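Local atomic coordinates of inactive glucansucrase (Lactobacillus reuteri, PDB entry 5JBD), a protein that is an inactive glucansucrase of glycosyl hydrolase family 70, built round a (beta/alpha)8 barrel, and binds a calcium ion. Residues F277-D283 with K743-V749; V666-N672 with Y724-L730; A678-S682 with A736-L742. One frame throughout, in Å; residues are numbered along the deposited sequence.

Contact 1: F277-D283 with K743-V749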
ATOM      1  N   PHE A 277       2.681   2.588  20.113  1.00 24.55           N
ATOM      2  CA  PHE A 277       1.882   3.420  19.228  1.00 24.43           C
ATOM      3  C   PHE A 277       0.601   3.896  19.953  1.00 24.30           C
ATOM      4  O   PHE A 277       0.065   3.184  20.814  1.00 24.07           O
ATOM      5  CB  PHE A 277       1.547   2.680  17.933  1.00 23.38           C
ATOM      6  CG  PHE A 277       2.735   2.470  17.032  1.00 24.09           C
ATOM      7  CD1 PHE A 277       3.302   3.540  16.343  1.00 24.11           C
ATOM      8  CD2 PHE A 277       3.292   1.210  16.860  1.00 24.76           C
ATOM      9  CE1 PHE A 277       4.405   3.350  15.509  1.00 24.35           C
ATOM     10  CE2 PHE A 277       4.390   1.015  16.029  1.00 24.48           C
ATOM     11  CZ  PHE A 277       4.948   2.086  15.350  1.00 24.95           C
ATOM     12  N   ASP A 278       0.156   5.103  19.602  1.00 23.59           N
ATOM     13  CA  ASP A 278      -1.007   5.766  20.186  1.00 24.10           C
ATOM     14  C   ASP A 278      -2.276   5.583  19.357  1.00 23.82           C
ATOM     15  O   ASP A 278      -3.393   5.713  19.878  1.00 23.67           O
ATOM     16  CB  ASP A 278      -0.722   7.255  20.329  1.00 24.29           C
ATOM     17  CG  ASP A 278       0.471   7.524  21.218  1.00 25.20           C
ATOM     18  OD1 ASP A 278       0.360   7.296  22.446  1.00 24.13           O
ATOM     19  OD2 ASP A 278       1.540   7.916  20.681  1.00 25.14           O
ATOM     20  N   GLY A 279      -2.111   5.307  18.071  1.00 23.07           N
ATOM     21  CA  GLY A 279      -3.236   5.144  17.172  1.00 22.85           C
ATOM     22  C   GLY A 279      -2.783   4.652  15.821  1.00 22.24           C
ATOM     23  O   GLY A 279      -1.617   4.262  15.669  1.00 21.99           O
ATOM     24  N   PHE A 280      -3.697   4.665  14.850  1.00 21.03           N
ATOM     25  CA  PHE A 280      -3.433   4.090  13.531  1.00 22.48           C
ATOM     26  C   PHE A 280      -3.747   4.982  12.346  1.00 22.72           C
ATOM     27  O   PHE A 280      -4.712   5.764  12.356  1.00 22.15           O
ATOM     28  CB  PHE A 280      -4.227   2.798  13.367  1.00 24.02           C
ATOM     29  CG  PHE A 280      -3.919   1.776  14.412  1.00 24.33           C
ATOM     30  CD1 PHE A 280      -2.673   1.146  14.430  1.00 25.06           C
ATOM     31  CD2 PHE A 280      -4.851   1.443  15.389  1.00 23.92           C
ATOM     32  CE1 PHE A 280      -2.371   0.199  15.394  1.00 24.41           C
ATOM     33  CE2 PHE A 280      -4.548   0.491  16.357  1.00 24.84           C
ATOM     34  CZ  PHE A 280      -3.313  -0.130  16.361  1.00 23.74           C
ATOM     35  N   ARG A 281      -2.913   4.851  11.318  1.00 20.64           N
ATOM     36  CA  ARG A 281      -3.259   5.236   9.968  1.00 20.99           C
ATOM     37  C   ARG A 281      -3.716   3.946   9.302  1.00 21.77           C
ATOM     38  O   ARG A 281      -2.940   2.998   9.208  1.00 22.97           O
ATOM     39  CB  ARG A 281      -2.051   5.872   9.267  1.00 21.36           C
ATOM     40  CG  ARG A 281      -2.289   6.356   7.851  1.00 21.54           C
ATOM     41  CD  ARG A 281      -2.135   5.247   6.823  1.00 22.07           C
ATOM     42  NE  ARG A 281      -2.071   5.732   5.442  1.00 22.57           N
ATOM     43  CZ  ARG A 281      -1.937   4.942   4.372  1.00 23.15           C
ATOM     44  NH1 ARG A 281      -1.856   3.625   4.511  1.00 22.95           N
ATOM     45  NH2 ARG A 281      -1.855   5.472   3.161  1.00 24.78           N
ATOM     46  N   VAL A 282      -4.970   3.888   8.855  1.00 21.97           N
ATOM     47  CA  VAL A 282      -5.554   2.632   8.390  1.00 22.53           C
ATOM     48  C   VAL A 282      -5.437   2.496   6.869  1.00 22.68           C
ATOM     49  O   VAL A 282      -6.151   3.168   6.106  1.00 21.92           O
ATOM     50  CB  VAL A 282      -7.011   2.477   8.857  1.00 23.07           C
ATOM     51  CG1 VAL A 282      -7.559   1.120   8.435  1.00 23.96           C
ATOM     52  CG2 VAL A 282      -7.101   2.644  10.373  1.00 23.05           C
ATOM     53  N   ASP A 283      -4.510   1.638   6.436  1.00 22.43           N
ATOM     54  CA  ASP A 283      -4.253   1.424   5.011  1.00 21.37           C
ATOM     55  C   ASP A 283      -5.420   0.727   4.331  1.00 21.29           C
ATOM     56  O   ASP A 283      -6.011  -0.211   4.896  1.00 21.75           O
ATOM     57  CB  ASP A 283      -3.005   0.555   4.836  1.00 22.54           C
ATOM     58  CG  ASP A 283      -2.613   0.374   3.374  1.00 23.42           C
ATOM     59  OD1 ASP A 283      -2.297   1.385   2.701  1.00 22.21           O
ATOM     60  OD2 ASP A 283      -2.622  -0.780   2.920  1.00 24.56           O
ATOM     61  N   LYS A 743       2.264  12.515  19.608  1.00 23.69           N
ATOM     62  CA  LYS A 743       1.690  11.174  19.576  1.00 25.30           C
ATOM     63  C   LYS A 743       2.089  10.546  18.262  1.00 24.81           C
ATOM     64  O   LYS A 743       2.399  11.260  17.302  1.00 24.37           O
ATOM     65  CB  LYS A 743       0.164  11.215  19.707  1.00 27.34           C
ATOM     66  CG  LYS A 743      -0.330  11.829  21.025  1.00 28.58           C
ATOM     67  CD  LYS A 743       0.019  10.972  22.227  1.00 30.30           C
ATOM     68  CE  LYS A 743      -0.661  11.511  23.485  1.00 33.57           C
ATOM     69  NZ  LYS A 743       0.205  12.482  24.172  1.00 35.35           N
ATOM     70  N   VAL A 744       2.100   9.215  18.230  1.00 24.35           N
ATOM     71  CA  VAL A 744       2.634   8.461  17.100  1.00 23.89           C
ATOM     72  C   VAL A 744       1.628   7.423  16.600  1.00 23.13           C
ATOM     73  O   VAL A 744       1.093   6.641  17.393  1.00 23.68           O
ATOM     74  CB  VAL A 744       3.939   7.732  17.505  1.00 24.54           C
ATOM     75  CG1 VAL A 744       4.663   7.194  16.272  1.00 24.65           C
ATOM     76  CG2 VAL A 744       4.863   8.647  18.308  1.00 25.74           C
ATOM     77  N   GLN A 745       1.404   7.380  15.289  1.00 21.60           N
ATOM     78  CA  GLN A 745       0.527   6.375  14.677  1.00 21.16           C
ATOM     79  C   GLN A 745       1.308   5.397  13.820  1.00 21.76           C
ATOM     80  O   GLN A 745       2.317   5.755  13.219  1.00 23.77           O
ATOM     81  CB  GLN A 745      -0.566   7.025  13.828  1.00 21.63           C
ATOM     82  CG  GLN A 745      -1.546   7.877  14.630  1.00 21.94           C
ATOM     83  CD  GLN A 745      -1.049   9.287  14.937  1.00 23.53           C
ATOM     84  OE1 GLN A 745      -0.373   9.918  14.120  1.00 24.08           O
ATOM     85  NE2 GLN A 745      -1.370   9.782  16.132  1.00 25.35           N
ATOM     86  N   GLU A 746       0.841   4.155  13.770  1.00 22.14           N
ATOM     87  CA  GLU A 746       1.416   3.144  12.873  1.00 21.82           C
ATOM     88  C   GLU A 746       0.452   2.910  11.736  1.00 21.58           C
ATOM     89  O   GLU A 746      -0.764   2.882  11.924  1.00 22.16           O
ATOM     90  CB  GLU A 746       1.693   1.812  13.608  1.00 22.02           C
ATOM     91  CG  GLU A 746       2.060   0.611  12.732  1.00 21.85           C
ATOM     92  CD  GLU A 746       3.360   0.747  11.931  1.00 22.25           C
ATOM     93  OE1 GLU A 746       3.791   1.886  11.592  1.00 21.60           O
ATOM     94  OE2 GLU A 746       3.937  -0.322  11.599  1.00 21.25           O
ATOM     95  N   ASP A 747       1.024   2.773  10.552  1.00 21.49           N
ATOM     96  CA  ASP A 747       0.324   2.365   9.352  1.00 21.43           C
ATOM     97  C   ASP A 747      -0.016   0.890   9.503  1.00 21.96           C
ATOM     98  O   ASP A 747       0.874   0.045   9.424  1.00 22.68           O
ATOM     99  CB  ASP A 747       1.253   2.583   8.142  1.00 22.34           C
ATOM    100  CG  ASP A 747       0.514   2.831   6.851  1.00 22.24           C
ATOM    101  OD1 ASP A 747      -0.536   2.199   6.640  1.00 23.19           O
ATOM    102  OD2 ASP A 747       1.007   3.672   6.038  1.00 22.78           O
ATOM    103  N   ILE A 748      -1.289   0.586   9.732  1.00 21.40           N
ATOM    104  CA  ILE A 748      -1.748  -0.800   9.943  1.00 22.50           C
ATOM    105  C   ILE A 748      -2.356  -1.283   8.634  1.00 23.43           C
ATOM    106  O   ILE A 748      -3.121  -0.552   8.004  1.00 23.66           O
ATOM    107  CB  ILE A 748      -2.699  -0.962  11.165  1.00 22.11           C
ATOM    108  CG1 ILE A 748      -2.979  -2.454  11.436  1.00 22.18           C
ATOM    109  CG2 ILE A 748      -4.011  -0.177  11.005  1.00 22.77           C
ATOM    110  CD1 ILE A 748      -3.741  -2.711  12.712  1.00 21.95           C
ATOM    111  N   VAL A 749      -2.003  -2.512   8.240  1.00 22.91           N
ATOM    112  CA  VAL A 749      -2.222  -2.996   6.874  1.00 24.07           C
ATOM    113  C   VAL A 749      -2.972  -4.324   6.894  1.00 24.67           C
ATOM    114  O   VAL A 749      -2.353  -5.392   6.852  1.00 22.95           O
ATOM    115  CB  VAL A 749      -0.883  -3.168   6.130  1.00 25.96           C
ATOM    116  CG1 VAL A 749      -1.106  -3.569   4.667  1.00 26.22           C
ATOM    117  CG2 VAL A 749      -0.075  -1.878   6.214  1.00 26.29           C
TER
HETATM  118  O   HOH W   1      -5.610  -1.773   7.292  1.00 19.41           O
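A charged cluster marks one end of this pairing: Arg-281 NH1 forms a salt bridge with Asp-747 OD1 (2.9 Å) across the strands and another with Asp-283 OD1 (2.9 Å) in its own segment. The shared guanidinium offsets the repulsion between the two carboxylates, whose OD1 atoms, Asp-283 and Asp-747, lie 4.4 Å apart; Asp-747 OD2 turns to Tyr-707 and Trp-690, and Asp-283 OD2 to a bound glycerol. At the other end Asp-278 N donates to Val-744 O (2.9 Å) and Val-744 N to Asp-278 OD2 (2.8 Å), an oxygen also bonded to His-738. Between them runs a regular parallel ladder: Glu-746 N to Gly-279 O (3.1 Å), Arg-281 N to Glu-746 O, Ile-748 N to Arg-281 O and Asp-283 N to Ile-748 O, the last three all 3.0 Å. These are adjacent strands of the TIM-type barrel, the first and last of its eight in chain order, so their pairing helps close the cylinder. Gln-745, Arg-281 and Asp-747 share one sheet face. On the other, Ile-748 CG2 packs on Phe-280 CB (3.8 Å) and Val-282 CG2 (4.2 Å), with helix 249-263 laid against Phe-280 and Ile-748. Beside the ladder, Glu-746 CB sits almost centrally over the Phe-277 ring, 3.4 Å from its centroid in a CH-pi contact, while Val-744 CG1 meets the ring edge at CD1 of Phe-277 (3.9 Å).

Contact 2: V666-N672 with Y724-L730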
ATOM      1  N   VAL A 666      24.228   2.352  10.343  1.00 38.99           N
ATOM      2  CA  VAL A 666      23.293   2.278  11.471  1.00 39.04           C
ATOM      3  C   VAL A 666      22.805   3.683  11.852  1.00 37.58           C
ATOM      4  O   VAL A 666      21.614   3.874  12.097  1.00 35.06           O
ATOM      5  CB  VAL A 666      23.915   1.544  12.695  1.00 38.02           C
ATOM      6  CG1 VAL A 666      23.061   1.713  13.953  1.00 37.15           C
ATOM      7  CG2 VAL A 666      24.103   0.067  12.368  1.00 38.97           C
ATOM      8  N   GLU A 667      23.721   4.650  11.900  1.00 36.63           N
ATOM      9  CA  GLU A 667      23.367   6.042  12.190  1.00 39.10           C
ATOM     10  C   GLU A 667      22.299   6.587  11.223  1.00 36.48           C
ATOM     11  O   GLU A 667      21.445   7.371  11.631  1.00 36.97           O
ATOM     12  CB  GLU A 667      24.624   6.917  12.168  1.00 43.36           C
ATOM     13  CG  GLU A 667      24.401   8.396  12.502  1.00 48.62           C
ATOM     14  CD  GLU A 667      25.707   9.190  12.568  1.00 52.90           C
ATOM     15  OE1 GLU A 667      26.685   8.689  13.158  1.00 56.86           O
ATOM     16  OE2 GLU A 667      25.758  10.314  12.026  1.00 55.29           O
ATOM     17  N   ASN A 668      22.345   6.151   9.963  1.00 35.58           N
ATOM     18  CA  ASN A 668      21.408   6.606   8.918  1.00 34.56           C
ATOM     19  C   ASN A 668      20.063   5.856   8.879  1.00 32.89           C
ATOM     20  O   ASN A 668      19.219   6.172   8.035  1.00 29.39           O
ATOM     21  CB  ASN A 668      22.072   6.561   7.527  1.00 34.31           C
ATOM     22  CG  ASN A 668      23.059   7.699   7.300  1.00 36.07           C
ATOM     23  OD1 ASN A 668      23.118   8.661   8.059  1.00 37.20           O
ATOM     24  ND2 ASN A 668      23.843   7.587   6.240  1.00 38.61           N
ATOM     25  N   HIS A 669      19.859   4.878   9.769  1.00 31.01           N
ATOM     26  CA  HIS A 669      18.541   4.273   9.943  1.00 29.80           C
ATOM     27  C   HIS A 669      17.542   5.383  10.235  1.00 28.48           C
ATOM     28  O   HIS A 669      17.767   6.202  11.119  1.00 29.87           O
ATOM     29  CB  HIS A 669      18.521   3.289  11.118  1.00 30.43           C
ATOM     30  CG  HIS A 669      19.230   1.995  10.856  1.00 31.99           C
ATOM     31  ND1 HIS A 669      19.176   0.934  11.736  1.00 31.83           N
ATOM     32  CD2 HIS A 669      20.005   1.586   9.823  1.00 32.02           C
ATOM     33  CE1 HIS A 669      19.870  -0.077  11.250  1.00 32.54           C
ATOM     34  NE2 HIS A 669      20.381   0.292  10.088  1.00 33.86           N
ATOM     35  N   ALA A 670      16.440   5.404   9.502  1.00 27.87           N
ATOM     36  CA  ALA A 670      15.420   6.432   9.713  1.00 28.71           C
ATOM     37  C   ALA A 670      15.015   6.523  11.192  1.00 27.53           C
ATOM     38  O   ALA A 670      14.856   7.625  11.718  1.00 27.69           O
ATOM     39  CB  ALA A 670      14.201   6.169   8.830  1.00 28.24           C
ATOM     40  N   TYR A 671      14.901   5.376  11.874  1.00 27.52           N
ATOM     41  CA  TYR A 671      14.507   5.391  13.285  1.00 26.75           C
ATOM     42  C   TYR A 671      15.473   6.217  14.125  1.00 27.48           C
ATOM     43  O   TYR A 671      15.042   7.025  14.945  1.00 28.54           O
ATOM     44  CB  TYR A 671      14.349   3.971  13.859  1.00 27.40           C
ATOM     45  CG  TYR A 671      13.193   3.142  13.280  1.00 26.21           C
ATOM     46  CD1 TYR A 671      12.032   3.740  12.788  1.00 26.34           C
ATOM     47  CD2 TYR A 671      13.284   1.758  13.211  1.00 26.63           C
ATOM     48  CE1 TYR A 671      11.007   2.985  12.237  1.00 25.29           C
ATOM     49  CE2 TYR A 671      12.258   0.994  12.682  1.00 27.31           C
ATOM     50  CZ  TYR A 671      11.103   1.623  12.204  1.00 25.47           C
ATOM     51  OH  TYR A 671      10.085   0.884  11.668  1.00 25.27           O
ATOM     52  N   ASN A 672      16.772   6.062  13.881  1.00 27.01           N
ATOM     53  CA  ASN A 672      17.781   6.803  14.642  1.00 28.69           C
ATOM     54  C   ASN A 672      17.817   8.286  14.294  1.00 27.95           C
ATOM     55  O   ASN A 672      17.948   9.137  15.182  1.00 27.63           O
ATOM     56  CB  ASN A 672      19.161   6.148  14.483  1.00 29.08           C
ATOM     57  CG  ASN A 672      19.191   4.730  15.053  1.00 30.18           C
ATOM     58  OD1 ASN A 672      18.415   4.400  15.962  1.00 31.95           O
ATOM     59  ND2 ASN A 672      20.043   3.882  14.507  1.00 30.16           N
ATOM     60  N   TYR A 724      13.876   0.719   7.752  1.00 28.04           N
ATOM     61  CA  TYR A 724      13.835   1.842   8.700  1.00 27.56           C
ATOM     62  C   TYR A 724      14.726   1.628   9.921  1.00 27.72           C
ATOM     63  O   TYR A 724      15.164   2.599  10.556  1.00 28.52           O
ATOM     64  CB  TYR A 724      12.370   2.119   9.117  1.00 26.08           C
ATOM     65  CG  TYR A 724      11.451   2.198   7.911  1.00 24.78           C
ATOM     66  CD1 TYR A 724      11.517   3.278   7.036  1.00 23.99           C
ATOM     67  CD2 TYR A 724      10.577   1.158   7.604  1.00 24.34           C
ATOM     68  CE1 TYR A 724      10.711   3.349   5.902  1.00 23.37           C
ATOM     69  CE2 TYR A 724       9.752   1.215   6.484  1.00 24.71           C
ATOM     70  CZ  TYR A 724       9.821   2.324   5.633  1.00 24.05           C
ATOM     71  OH  TYR A 724       9.030   2.367   4.511  1.00 23.30           O
ATOM     72  N   GLY A 725      14.980   0.359  10.250  1.00 27.80           N
ATOM     73  CA  GLY A 725      15.780  -0.021  11.421  1.00 27.67           C
ATOM     74  C   GLY A 725      15.227  -1.260  12.117  1.00 27.17           C
ATOM     75  O   GLY A 725      14.485  -2.041  11.517  1.00 26.18           O
ATOM     76  N   SER A 726      15.668  -1.453  13.362  1.00 27.51           N
ATOM     77  CA  SER A 726      15.245  -2.568  14.221  1.00 28.02           C
ATOM     78  C   SER A 726      14.036  -2.175  15.078  1.00 27.86           C
ATOM     79  O   SER A 726      13.714  -0.988  15.237  1.00 27.91           O
ATOM     80  CB  SER A 726      16.390  -2.984  15.143  1.00 27.63           C
ATOM     81  OG  SER A 726      16.743  -1.929  16.029  1.00 26.91           O
ATOM     82  N   GLY A 727      13.409  -3.196  15.657  1.00 28.53           N
ATOM     83  CA  GLY A 727      12.307  -3.010  16.583  1.00 28.11           C
ATOM     84  C   GLY A 727      12.726  -2.255  17.832  1.00 29.73           C
ATOM     85  O   GLY A 727      11.959  -1.428  18.348  1.00 27.15           O
ATOM     86  N   GLU A 728      13.939  -2.537  18.319  1.00 29.08           N
ATOM     87  CA  GLU A 728      14.481  -1.840  19.492  1.00 31.20           C
ATOM     88  C   GLU A 728      14.641  -0.353  19.194  1.00 29.01           C
ATOM     89  O   GLU A 728      14.313   0.501  20.016  1.00 28.23           O
ATOM     90  CB  GLU A 728      15.854  -2.395  19.915  1.00 34.00           C
ATOM     91  CG  GLU A 728      16.137  -2.232  21.375  1.00 38.83           C
ATOM     92  CD  GLU A 728      17.475  -2.825  21.789  1.00 46.13           C
ATOM     93  OE1 GLU A 728      17.723  -4.032  21.560  1.00 49.02           O
ATOM     94  OE2 GLU A 728      18.277  -2.072  22.349  1.00 48.29           O
ATOM     95  N   GLU A 729      15.177  -0.056  18.018  1.00 28.87           N
ATOM     96  CA  GLU A 729      15.319   1.336  17.570  1.00 27.62           C
ATOM     97  C   GLU A 729      13.945   2.030  17.454  1.00 27.81           C
ATOM     98  O   GLU A 729      13.765   3.133  17.964  1.00 26.46           O
ATOM     99  CB  GLU A 729      16.086   1.386  16.251  1.00 28.56           C
ATOM    100  CG  GLU A 729      17.591   1.182  16.408  1.00 29.20           C
ATOM    101  CD  GLU A 729      18.319   0.960  15.098  1.00 29.74           C
ATOM    102  OE1 GLU A 729      17.656   0.693  14.060  1.00 27.25           O
ATOM    103  OE2 GLU A 729      19.576   1.035  15.101  1.00 28.86           O
ATOM    104  N   LEU A 730      12.984   1.348  16.826  1.00 28.28           N
ATOM    105  CA  LEU A 730      11.610   1.850  16.718  1.00 27.56           C
ATOM    106  C   LEU A 730      11.032   2.247  18.087  1.00 27.69           C
ATOM    107  O   LEU A 730      10.506   3.354  18.255  1.00 26.38           O
ATOM    108  CB  LEU A 730      10.695   0.818  16.048  1.00 27.47           C
ATOM    109  CG  LEU A 730       9.189   1.144  15.985  1.00 27.54           C
ATOM    110  CD1 LEU A 730       8.932   2.483  15.315  1.00 27.30           C
ATOM    111  CD2 LEU A 730       8.436   0.055  15.248  1.00 26.45           C
TER
HETATM  112  O   HOH W   2      16.179   4.722  17.553  1.00 35.33           O
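Two helix starts of the barrel layer meet here, and a capping box orders one of them: Ser-726, with chi1 p, brings OG to Glu-729 N (3.1 Å), while Glu-729 OE1 accepts from Ser-726 N (3.0 Å). The Glu-729 side chain, m then t, extends far enough to serve the opposite segment as well. Its OE1 accepts a hydrogen bond from ND1 of His-669 (2.8 Å), the N-cap residue of helix 670-676, and its OE2 accepts from Asn-672 ND2 (2.9 Å). Tyr-671, an m rotamer, inserts its ring between Tyr-724 and Leu-730: Tyr-724 CB lies 3.6 Å from the ring centroid over one face and Leu-730 CB 3.9 Å over the other. Gly-725 has a backbone conformation (phi 142°, psi -163°) that a residue with a CB could hardly adopt, and a CB there would clash with Tyr-671 CD2. The Tyr-724 hydroxyl is bonded to Glu-705 O outside the two segments, but its carbonyl faces Tyr-671: Tyr-671 N donates to Tyr-724 O at 3.1 Å and 171°.

Contact 3: A678-S682 with A736-L742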
ATOM      1  N   ALA A 678      13.855  14.668  17.206  1.00 32.95           N
ATOM      2  CA  ALA A 678      12.519  14.716  17.804  1.00 32.72           C
ATOM      3  C   ALA A 678      12.059  16.140  18.125  1.00 33.29           C
ATOM      4  O   ALA A 678      10.891  16.489  17.902  1.00 32.83           O
ATOM      5  CB  ALA A 678      12.470  13.845  19.058  1.00 33.54           C
ATOM      6  N   SER A 679      12.977  16.962  18.635  1.00 33.27           N
ATOM      7  CA  SER A 679      12.656  18.351  19.006  1.00 34.72           C
ATOM      8  C   SER A 679      12.302  19.219  17.798  1.00 33.27           C
ATOM      9  O   SER A 679      11.466  20.111  17.915  1.00 32.96           O
ATOM     10  CB  SER A 679      13.817  19.016  19.768  1.00 37.43           C
ATOM     11  OG  SER A 679      13.975  18.451  21.054  1.00 40.72           O
ATOM     12  N   LEU A 680      12.939  18.954  16.655  1.00 31.96           N
ATOM     13  CA  LEU A 680      12.600  19.634  15.401  1.00 32.66           C
ATOM     14  C   LEU A 680      11.124  19.447  15.048  1.00 29.29           C
ATOM     15  O   LEU A 680      10.432  20.419  14.738  1.00 27.34           O
ATOM     16  CB  LEU A 680      13.484  19.148  14.235  1.00 32.37           C
ATOM     17  CG  LEU A 680      13.182  19.753  12.847  1.00 33.91           C
ATOM     18  CD1 LEU A 680      13.247  21.285  12.872  1.00 35.05           C
ATOM     19  CD2 LEU A 680      14.130  19.187  11.807  1.00 32.78           C
ATOM     20  N   PHE A 681      10.628  18.210  15.126  1.00 28.00           N
ATOM     21  CA  PHE A 681       9.227  17.944  14.729  1.00 26.96           C
ATOM     22  C   PHE A 681       8.247  18.713  15.626  1.00 26.12           C
ATOM     23  O   PHE A 681       7.241  19.264  15.151  1.00 25.63           O
ATOM     24  CB  PHE A 681       8.920  16.439  14.732  1.00 27.22           C
ATOM     25  CG  PHE A 681       9.849  15.625  13.863  1.00 27.40           C
ATOM     26  CD1 PHE A 681       9.906  15.839  12.495  1.00 27.30           C
ATOM     27  CD2 PHE A 681      10.665  14.650  14.414  1.00 27.39           C
ATOM     28  CE1 PHE A 681      10.765  15.104  11.691  1.00 26.67           C
ATOM     29  CE2 PHE A 681      11.521  13.898  13.617  1.00 28.15           C
ATOM     30  CZ  PHE A 681      11.573  14.130  12.248  1.00 28.32           C
ATOM     31  N   SER A 682       8.547  18.736  16.929  1.00 27.77           N
ATOM     32  CA  SER A 682       7.817  19.567  17.893  1.00 28.71           C
ATOM     33  C   SER A 682       7.881  21.062  17.539  1.00 29.39           C
ATOM     34  O   SER A 682       6.852  21.748  17.533  1.00 30.66           O
ATOM     35  CB  SER A 682       8.379  19.367  19.303  1.00 29.23           C
ATOM     36  OG  SER A 682       7.657  20.156  20.229  1.00 32.01           O
ATOM     37  N   ALA A 736      11.240   8.789  22.195  1.00 30.11           N
ATOM     38  CA  ALA A 736      11.817  10.112  21.927  1.00 29.60           C
ATOM     39  C   ALA A 736      10.772  11.104  21.398  1.00 28.08           C
ATOM     40  O   ALA A 736      10.733  12.252  21.835  1.00 27.01           O
ATOM     41  CB  ALA A 736      12.990  10.001  20.958  1.00 30.92           C
ATOM     42  N   LEU A 737       9.911  10.655  20.492  1.00 26.16           N
ATOM     43  CA  LEU A 737       8.817  11.497  20.001  1.00 26.60           C
ATOM     44  C   LEU A 737       7.827  11.824  21.125  1.00 27.26           C
ATOM     45  O   LEU A 737       7.382  12.962  21.248  1.00 25.65           O
ATOM     46  CB  LEU A 737       8.100  10.826  18.828  1.00 25.62           C
ATOM     47  CG  LEU A 737       8.961  10.674  17.562  1.00 25.71           C
ATOM     48  CD1 LEU A 737       8.316   9.725  16.578  1.00 24.46           C
ATOM     49  CD2 LEU A 737       9.219  12.024  16.901  1.00 26.66           C
ATOM     50  N   HIS A 738       7.496  10.821  21.948  1.00 27.52           N
ATOM     51  CA  HIS A 738       6.655  11.045  23.122  1.00 27.45           C
ATOM     52  C   HIS A 738       7.269  12.076  24.067  1.00 28.41           C
ATOM     53  O   HIS A 738       6.567  12.959  24.543  1.00 27.83           O
ATOM     54  CB  HIS A 738       6.413   9.744  23.900  1.00 28.30           C
ATOM     55  CG  HIS A 738       5.395   8.842  23.280  1.00 26.83           C
ATOM     56  ND1 HIS A 738       5.341   7.498  23.567  1.00 26.75           N
ATOM     57  CD2 HIS A 738       4.379   9.087  22.416  1.00 26.61           C
ATOM     58  CE1 HIS A 738       4.352   6.948  22.891  1.00 27.01           C
ATOM     59  NE2 HIS A 738       3.757   7.888  22.177  1.00 26.98           N
ATOM     60  N   LYS A 739       8.577  11.974  24.301  1.00 30.57           N
ATOM     61  CA  LYS A 739       9.307  12.926  25.164  1.00 32.90           C
ATOM     62  C   LYS A 739       9.187  14.379  24.640  1.00 31.70           C
ATOM     63  O   LYS A 739       9.006  15.337  25.417  1.00 29.99           O
ATOM     64  CB  LYS A 739      10.779  12.490  25.270  1.00 36.05           C
ATOM     65  CG  LYS A 739      11.597  13.112  26.403  1.00 42.31           C
ATOM     66  CD  LYS A 739      12.940  12.378  26.550  1.00 47.80           C
ATOM     67  CE  LYS A 739      13.667  12.634  27.871  1.00 53.79           C
ATOM     68  NZ  LYS A 739      13.467  14.011  28.418  1.00 55.08           N
ATOM     69  N   ALA A 740       9.223  14.523  23.318  1.00 30.15           N
ATOM     70  CA  ALA A 740       9.039  15.820  22.659  1.00 30.32           C
ATOM     71  C   ALA A 740       7.586  16.328  22.622  1.00 28.87           C
ATOM     72  O   ALA A 740       7.344  17.444  22.175  1.00 29.91           O
ATOM     73  CB  ALA A 740       9.605  15.751  21.252  1.00 31.27           C
ATOM     74  N   GLY A 741       6.622  15.506  23.063  1.00 28.07           N
ATOM     75  CA  GLY A 741       5.220  15.907  23.201  1.00 26.47           C
ATOM     76  C   GLY A 741       4.308  15.469  22.059  1.00 25.89           C
ATOM     77  O   GLY A 741       3.172  15.893  22.010  1.00 26.84           O
ATOM     78  N   LEU A 742       4.802  14.629  21.148  1.00 25.08           N
ATOM     79  CA  LEU A 742       4.003  14.126  20.016  1.00 24.37           C
ATOM     80  C   LEU A 742       3.298  12.834  20.375  1.00 24.62           C
ATOM     81  O   LEU A 742       3.708  12.124  21.310  1.00 24.42           O
ATOM     82  CB  LEU A 742       4.898  13.840  18.791  1.00 25.75           C
ATOM     83  CG  LEU A 742       5.297  15.058  17.951  1.00 26.33           C
ATOM     84  CD1 LEU A 742       6.257  15.954  18.705  1.00 27.05           C
ATOM     85  CD2 LEU A 742       5.885  14.647  16.606  1.00 26.49           C
TER
HETATM   86  O   HOH W   3       5.442  19.160  21.197  1.00 27.51           O
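Ala-678 presses its methyl group into the last turn of helix 727-739, where CB lies 3.6 Å from Ala-736 O, 4.1 Å from Ala-740 CB and 4.3 Å from both Ala-736 CB and Leu-737 CD2. Such small side chains let the two backbones come close, with the CA atoms of Ala-678 and Leu-737 only 5.4 Å apart. One turn on, Phe-681 CD2 touches Leu-737 CD2 (3.9 Å), and Phe-681 CB meets Leu-742 CD2 (4.0 Å). Leu-742 reaches this position because the helix stops in a Schellman motif: Gly-741, at phi 100°, turns the chain, with Leu-742 N bonded to Leu-737 O (3.1 Å) and Gly-741 N to His-738 O (2.9 Å). The contact thus joins two neighbouring helices of the barrel's outer layer just before the chain enters strand 743-748. Beneath them lies strand 688-691, whose Phe-689 takes the Phe-681 ring edge-to-face and also touches both leucines. Nearer the solvent, one water bridges Ser-682 OG (2.6 Å) and Ala-740 O (2.7 Å). Apart from this bridge the contact is mainly apolar, which suggests that the close fit of methyl, leucine and phenylalanine side chains, more than direct polar bonds, accounts for the association.

From the N terminus, 277-283 comes first, on the first strand of the barrel, and waits some 460 residues for its partner 743-749; contact 1 thus closes the longest loop, and contacts 2 and 3 both fall within it. Segments 666-672 and 678-682 follow, then 724-730 and 736-742, so the two shorter loops cross. Contact 2 joins the starts of helices 670-676 and 727-739; contact 3 joins helix 678-683 to the end of helix 727-739. The centres of contacts 2 and 3 lie about 16 Å apart. That shared helix runs directly into strand 743-748 and links the outer layer to contact 1: Leu-730 packs on Phe-277, and Leu-737 on Val-744.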